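Local coordinates for protein exonuclease (Laribacter hongkongensis, PDB 3SYY) that digests double-stranded DNA with strict 5'-to-3' polarity, as an alkaline exonuclease that binds magnesium ions, at residues P69-R74 and I111-P116; I77-I82 and M163-T168. All blocks are in the same frame, centred on the assembly; numbering follows the deposited sequence.

How the contacts relate
From the N terminus, helix 59-79 supplies residues 69-74 to contact 1 and then its C-terminal end, within 77-82, to contact 2. The chain runs on through short strands to strand 109-114, where contact 1 closes a loop of 36 intervening residues. Two helices and strand 149-155 follow before strand 165-171 closes the 80-residue loop of contact 2. The segments alternate, so the two loops cross. Both contacts press one helix against the same mixed sheet, contact 1 on an inner strand at the metal site and contact 2 on an outermost strand. Their centres are about 9 Å apart, and Arg74 CG packs on Tyr165 CD1 at 3.5 Å.

Contact 1. Residues P69-R74 and I111-P116; sequences PHARAR and IEIKCP. With MG (magnesium ion), chain B.
Glu112 OE2 is gripped twice: magnesium binds it at 2.3 Å, and Lys114 NZ forms a salt bridge to it at 2.7 Å, coming in 36° out of the carboxylate plane. Ile113 gives the same metal its backbone O at 2.4 Å, and Asp102 and two waters are further ligands. Lys114 NZ also donates to one of these waters, 3.3 Å away.

Strand alternation sends Glu112 and Lys114 to the metal side and turns Ile113 toward helix 59-79. Ile113 CG1 stands beside the backbone N (chi1 -65°), which leaves CG2 anti to that N and 3.5 Å from Ala71 CB, a methyl small enough to let helix and strand approach closely. Cys115 SG touches that methyl as well. Ile113 CD1 lies 3.9 Å from Arg72 CB and over one guanidinium face, toward its rim. Arg72 NH2 is salt-bridged to Glu68 and hydrogen-bonded to the backbone O of Asp102, whose OD2 binds the metal.

Glu112-Ile113-Lys114 is the EXK part of a PDDEXK-type two-magnesium centre, where Glu112 also serves a second ion with Ser100. Ala71 and the aliphatic base of Arg72 pack against Ile113, while Arg72 probably steadies Asp102 from the second shell.

Contact 2. Residues I77-I82 and M163-T168; sequences IETGEI and MQYFCT
The last turn of helix 59-79 faces the start of strand 165-171, with Glu78 CA and Tyr165 CA the nearest pair at 9.1 Å, a gap that side chains must bridge. Tyr165 reaches across from the strand: with CG anti to the backbone N (chi1 174°), the ring extends to the helix. Tyrosine suits the place because its long flat ring spans the gap and offers a face to the glutamate methylenes. Glu78 CG lies over that face, shifted toward the rim, in a CH-pi contact, 3.8 Å from the ring centroid and 18° off the normal, and approaches CE2 most closely, at 3.6 Å. The two side chains run past each other in opposite directions, and the carboxylate is nearly parallel to the ring, 18° from its plane. Glutamate suits the place because its methylene carbons can pack on the ring while its acid reaches past; OE1 is salt-bridged to Arg74.

Thr79 adds a looser touch, CG2 to Tyr165 OH at 4.2 Å, crossing at about a right angle. Its hydroxyl serves the helix end instead. OG1 accepts from Glu81 N at 3.2 Å, making an ST turn, and is hydrogen-bonded to Tyr75 O. Gly80, with its positive phi, takes the chain out of the helix. Tyr165 also touches Val153 of strand 149-155, and Met163 packs on Leu198 of the second subunit.

The helix end is thus joined to the outermost strand by carbon-to-ring packing at the surface, and the salt bridge to Arg74 along the helix probably steadies the glutamate chain that lies on the ring.

Contact 1. Residues P69-R74 and I111-P116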
loop_
_atom_site.group_PDB
_atom_site.type_symbol
_atom_site.label_atom_id
_atom_site.label_comp_id
_atom_site.label_asym_id
_atom_site.label_seq_id
_atom_site.Cartn_x
_atom_site.Cartn_y
_atom_site.Cartn_z
ATOM N N PRO A 69 -19.994 12.530 15.340
ATOM C CA PRO A 69 -20.982 13.164 16.220
ATOM C C PRO A 69 -20.596 14.546 16.766
ATOM O O PRO A 69 -21.489 15.264 17.194
ATOM C CB PRO A 69 -21.098 12.210 17.376
ATOM C CG PRO A 69 -19.880 11.313 17.290
ATOM C CD PRO A 69 -19.505 11.245 15.874
ATOM N N HIS A 70 -19.305 14.886 16.751
ATOM C CA HIS A 70 -18.854 16.221 17.163
ATOM C C HIS A 70 -19.315 17.112 16.056
ATOM O O HIS A 70 -19.861 18.198 16.316
ATOM C CB HIS A 70 -17.325 16.337 17.272
ATOM C CG HIS A 70 -16.685 15.573 18.403
ATOM N ND1 HIS A 70 -16.901 14.227 18.652
ATOM C CD2 HIS A 70 -15.722 15.960 19.276
ATOM C CE1 HIS A 70 -16.143 13.840 19.664
ATOM N NE2 HIS A 70 -15.404 14.869 20.045
ATOM N N ALA A 71 -19.037 16.715 14.809
ATOM C CA ALA A 71 -19.438 17.493 13.649
ATOM C C ALA A 71 -20.957 17.706 13.610
ATOM O O ALA A 71 -21.423 18.820 13.295
ATOM C CB ALA A 71 -18.975 16.808 12.312
ATOM N N ARG A 72 -21.701 16.643 13.882
ATOM C CA ARG A 72 -23.174 16.708 13.919
ATOM C C ARG A 72 -23.583 17.782 14.960
ATOM O O ARG A 72 -24.432 18.628 14.662
ATOM C CB ARG A 72 -23.835 15.356 14.277
ATOM C CG ARG A 72 -25.399 15.359 14.073
ATOM C CD ARG A 72 -26.054 13.924 14.269
ATOM N NE ARG A 72 -25.687 13.041 13.136
ATOM C CZ ARG A 72 -24.715 12.116 13.144
ATOM N NH1 ARG A 72 -23.989 11.878 14.242
ATOM N NH2 ARG A 72 -24.458 11.417 12.046
ATOM N N ALA A 73 -22.976 17.749 16.148
ATOM C CA ALA A 73 -23.325 18.715 17.189
ATOM C C ALA A 73 -22.966 20.115 16.731
ATOM O O ALA A 73 -23.795 21.007 16.847
ATOM C CB ALA A 73 -22.678 18.384 18.513
ATOM N N ARG A 74 -21.767 20.311 16.190
ATOM C CA ARG A 74 -21.356 21.612 15.684
ATOM C C ARG A 74 -22.328 22.177 14.648
ATOM O O ARG A 74 -22.599 23.405 14.618
ATOM C CB ARG A 74 -19.929 21.574 15.114
ATOM C CG ARG A 74 -19.417 22.928 14.591
ATOM C CD ARG A 74 -19.145 23.967 15.768
ATOM N NE ARG A 74 -18.331 25.062 15.232
ATOM C CZ ARG A 74 -16.992 25.135 15.259
ATOM N NH1 ARG A 74 -16.255 24.222 15.886
ATOM N NH2 ARG A 74 -16.379 26.157 14.683
ATOM N N ILE A 111 -28.270 16.002 6.076
ATOM C CA ILE A 111 -26.879 16.410 6.311
ATOM C C ILE A 111 -25.996 15.215 5.895
ATOM O O ILE A 111 -26.375 14.074 6.135
ATOM C CB ILE A 111 -26.646 16.810 7.801
ATOM C CG1 ILE A 111 -25.174 17.113 8.098
ATOM C CG2 ILE A 111 -27.220 15.768 8.743
ATOM C CD1 ILE A 111 -24.925 17.724 9.486
ATOM N N GLU A 112 -24.879 15.503 5.241
ATOM C CA GLU A 112 -23.830 14.468 4.972
ATOM C C GLU A 112 -22.568 15.100 5.566
ATOM O O GLU A 112 -22.241 16.245 5.231
ATOM C CB GLU A 112 -23.630 14.272 3.461
ATOM C CG GLU A 112 -22.323 13.406 3.136
ATOM C CD GLU A 112 -22.397 12.009 3.769
ATOM O OE1 GLU A 112 -23.537 11.509 3.985
ATOM O OE2 GLU A 112 -21.310 11.386 4.109
ATOM N N ILE A 113 -21.928 14.379 6.476
ATOM C CA ILE A 113 -20.756 14.851 7.210
ATOM C C ILE A 113 -19.457 14.169 6.724
ATOM O O ILE A 113 -19.393 12.926 6.615
ATOM C CB ILE A 113 -20.941 14.516 8.689
ATOM C CG1 ILE A 113 -22.143 15.312 9.284
ATOM C CG2 ILE A 113 -19.634 14.800 9.518
ATOM C CD1 ILE A 113 -22.526 14.830 10.666
ATOM N N LYS A 114 -18.418 14.975 6.477
ATOM C CA LYS A 114 -17.068 14.419 6.301
ATOM C C LYS A 114 -16.164 14.916 7.426
ATOM O O LYS A 114 -16.213 16.128 7.819
ATOM C CB LYS A 114 -16.494 14.823 4.938
ATOM C CG LYS A 114 -17.375 14.552 3.720
ATOM C CD LYS A 114 -17.848 13.110 3.637
ATOM C CE LYS A 114 -18.662 12.849 2.332
ATOM N NZ LYS A 114 -19.225 11.413 2.387
ATOM N N CYS A 115 -15.320 14.012 7.949
ATOM C CA CYS A 115 -14.269 14.382 8.890
ATOM C C CYS A 115 -12.934 13.832 8.377
ATOM O O CYS A 115 -12.463 12.811 8.885
ATOM C CB CYS A 115 -14.544 13.785 10.261
ATOM S SG CYS A 115 -16.100 14.512 11.075
ATOM N N PRO A 116 -12.335 14.519 7.408
ATOM C CA PRO A 116 -11.269 13.987 6.670
ATOM C C PRO A 116 -9.923 14.445 7.201
ATOM O O PRO A 116 -9.836 15.045 8.298
ATOM C CB PRO A 116 -11.534 14.586 5.294
ATOM C CG PRO A 116 -11.866 16.072 5.684
ATOM C CD PRO A 116 -12.785 15.824 6.873
HETATM MG MG MG B . -20.507 10.809 6.197
HETATM O O HOH W 1 -18.663 9.799 5.155
HETATM O O HOH W 2 -20.913 9.131 7.664
#

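Contact 2. Residues I77-I82 and M163-T168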
loop_
_atom_site.group_PDB
_atom_site.type_symbol
_atom_site.label_atom_id
_atom_site.label_comp_id
_atom_site.label_asym_id
_atom_site.label_seq_id
_atom_site.Cartn_x
_atom_site.Cartn_y
_atom_site.Cartn_z
ATOM N N ILE A 77 -25.326 23.454 16.454
ATOM C CA ILE A 77 -24.909 24.716 17.121
ATOM C C ILE A 77 -24.942 25.845 16.130
ATOM O O ILE A 77 -25.539 26.909 16.418
ATOM C CB ILE A 77 -23.515 24.597 17.746
ATOM C CG1 ILE A 77 -23.585 23.627 18.913
ATOM C CG2 ILE A 77 -22.986 25.959 18.205
ATOM C CD1 ILE A 77 -22.207 23.240 19.457
ATOM N N GLU A 78 -24.361 25.625 14.953
ATOM C CA GLU A 78 -24.264 26.655 13.949
ATOM C C GLU A 78 -25.600 27.014 13.295
ATOM O O GLU A 78 -25.761 28.132 12.774
ATOM C CB GLU A 78 -23.238 26.295 12.867
ATOM C CG GLU A 78 -21.818 26.066 13.405
ATOM C CD GLU A 78 -21.087 27.354 13.717
ATOM O OE1 GLU A 78 -20.040 27.305 14.396
ATOM O OE2 GLU A 78 -21.544 28.423 13.257
ATOM N N THR A 79 -26.553 26.087 13.276
ATOM C CA THR A 79 -27.720 26.331 12.441
ATOM C C THR A 79 -29.015 26.329 13.228
ATOM O O THR A 79 -30.000 26.873 12.766
ATOM C CB THR A 79 -27.909 25.241 11.357
ATOM O OG1 THR A 79 -28.097 23.983 12.018
ATOM C CG2 THR A 79 -26.747 25.205 10.364
ATOM N N GLY A 80 -29.055 25.645 14.355
ATOM C CA GLY A 80 -30.306 25.471 15.088
ATOM C C GLY A 80 -31.315 24.511 14.473
ATOM O O GLY A 80 -32.498 24.521 14.871
ATOM N N GLU A 81 -30.881 23.670 13.520
ATOM C CA GLU A 81 -31.813 22.751 12.827
ATOM C C GLU A 81 -32.158 21.542 13.688
ATOM O O GLU A 81 -31.359 21.121 14.534
ATOM C CB GLU A 81 -31.247 22.290 11.482
ATOM C CG GLU A 81 -31.018 23.373 10.488
ATOM C CD GLU A 81 -32.233 23.636 9.551
ATOM O OE1 GLU A 81 -33.316 23.069 9.744
ATOM O OE2 GLU A 81 -32.077 24.431 8.607
ATOM N N ILE A 82 -33.355 20.989 13.496
ATOM C CA ILE A 82 -33.730 19.730 14.140
ATOM C C ILE A 82 -33.150 18.562 13.308
ATOM O O ILE A 82 -33.526 18.364 12.147
ATOM C CB ILE A 82 -35.280 19.581 14.218
ATOM C CG1 ILE A 82 -35.712 18.204 14.743
ATOM C CG2 ILE A 82 -35.910 19.768 12.852
ATOM C CD1 ILE A 82 -36.284 18.209 16.154
ATOM N N MET A 163 -11.575 27.871 11.361
ATOM C CA MET A 163 -11.376 26.973 10.191
ATOM C C MET A 163 -11.909 25.555 10.397
ATOM O O MET A 163 -11.788 24.737 9.503
ATOM C CB MET A 163 -9.878 26.847 9.865
ATOM C CG MET A 163 -9.249 28.102 9.383
ATOM S SD MET A 163 -7.486 27.789 8.967
ATOM C CE MET A 163 -6.914 29.463 8.669
ATOM N N GLN A 164 -12.492 25.264 11.555
ATOM C CA GLN A 164 -12.875 23.904 11.900
ATOM C C GLN A 164 -14.118 23.444 11.127
ATOM O O GLN A 164 -14.256 22.234 10.836
ATOM C CB GLN A 164 -13.136 23.785 13.376
ATOM C CG GLN A 164 -11.866 23.934 14.236
ATOM C CD GLN A 164 -12.140 23.953 15.729
ATOM O OE1 GLN A 164 -11.196 23.880 16.550
ATOM N NE2 GLN A 164 -13.391 24.091 16.105
ATOM N N TYR A 165 -15.009 24.399 10.807
ATOM C CA TYR A 165 -16.364 24.065 10.346
ATOM C C TYR A 165 -16.687 24.635 8.999
ATOM O O TYR A 165 -16.472 25.833 8.768
ATOM C CB TYR A 165 -17.389 24.523 11.385
ATOM C CG TYR A 165 -18.814 24.349 10.934
ATOM C CD1 TYR A 165 -19.467 23.124 11.072
ATOM C CD2 TYR A 165 -19.517 25.432 10.404
ATOM C CE1 TYR A 165 -20.816 22.977 10.675
ATOM C CE2 TYR A 165 -20.834 25.320 10.022
ATOM C CZ TYR A 165 -21.490 24.111 10.163
ATOM O OH TYR A 165 -22.799 24.075 9.744
ATOM N N PHE A 166 -17.131 23.765 8.068
ATOM C CA PHE A 166 -17.505 24.199 6.730
ATOM C C PHE A 166 -18.832 23.558 6.386
ATOM O O PHE A 166 -19.054 22.362 6.670
ATOM C CB PHE A 166 -16.454 23.784 5.673
ATOM C CG PHE A 166 -16.923 23.979 4.250
ATOM C CD1 PHE A 166 -16.699 25.167 3.608
ATOM C CD2 PHE A 166 -17.642 22.975 3.586
ATOM C CE1 PHE A 166 -17.131 25.374 2.328
ATOM C CE2 PHE A 166 -18.085 23.157 2.307
ATOM C CZ PHE A 166 -17.811 24.346 1.654
ATOM N N CYS A 167 -19.724 24.342 5.797
ATOM C CA CYS A 167 -21.020 23.790 5.407
ATOM C C CYS A 167 -21.497 24.505 4.160
ATOM O O CYS A 167 -21.337 25.764 4.034
ATOM C CB CYS A 167 -22.028 23.843 6.542
ATOM S SG CYS A 167 -23.725 23.317 6.081
ATOM N N THR A 168 -22.021 23.730 3.207
ATOM C CA THR A 168 -22.610 24.339 1.976
ATOM C C THR A 168 -23.824 23.495 1.560
ATOM O O THR A 168 -23.833 22.267 1.783
ATOM C CB THR A 168 -21.588 24.479 0.843
ATOM O OG1 THR A 168 -22.090 25.338 -0.191
ATOM C CG2 THR A 168 -21.200 23.083 0.204
#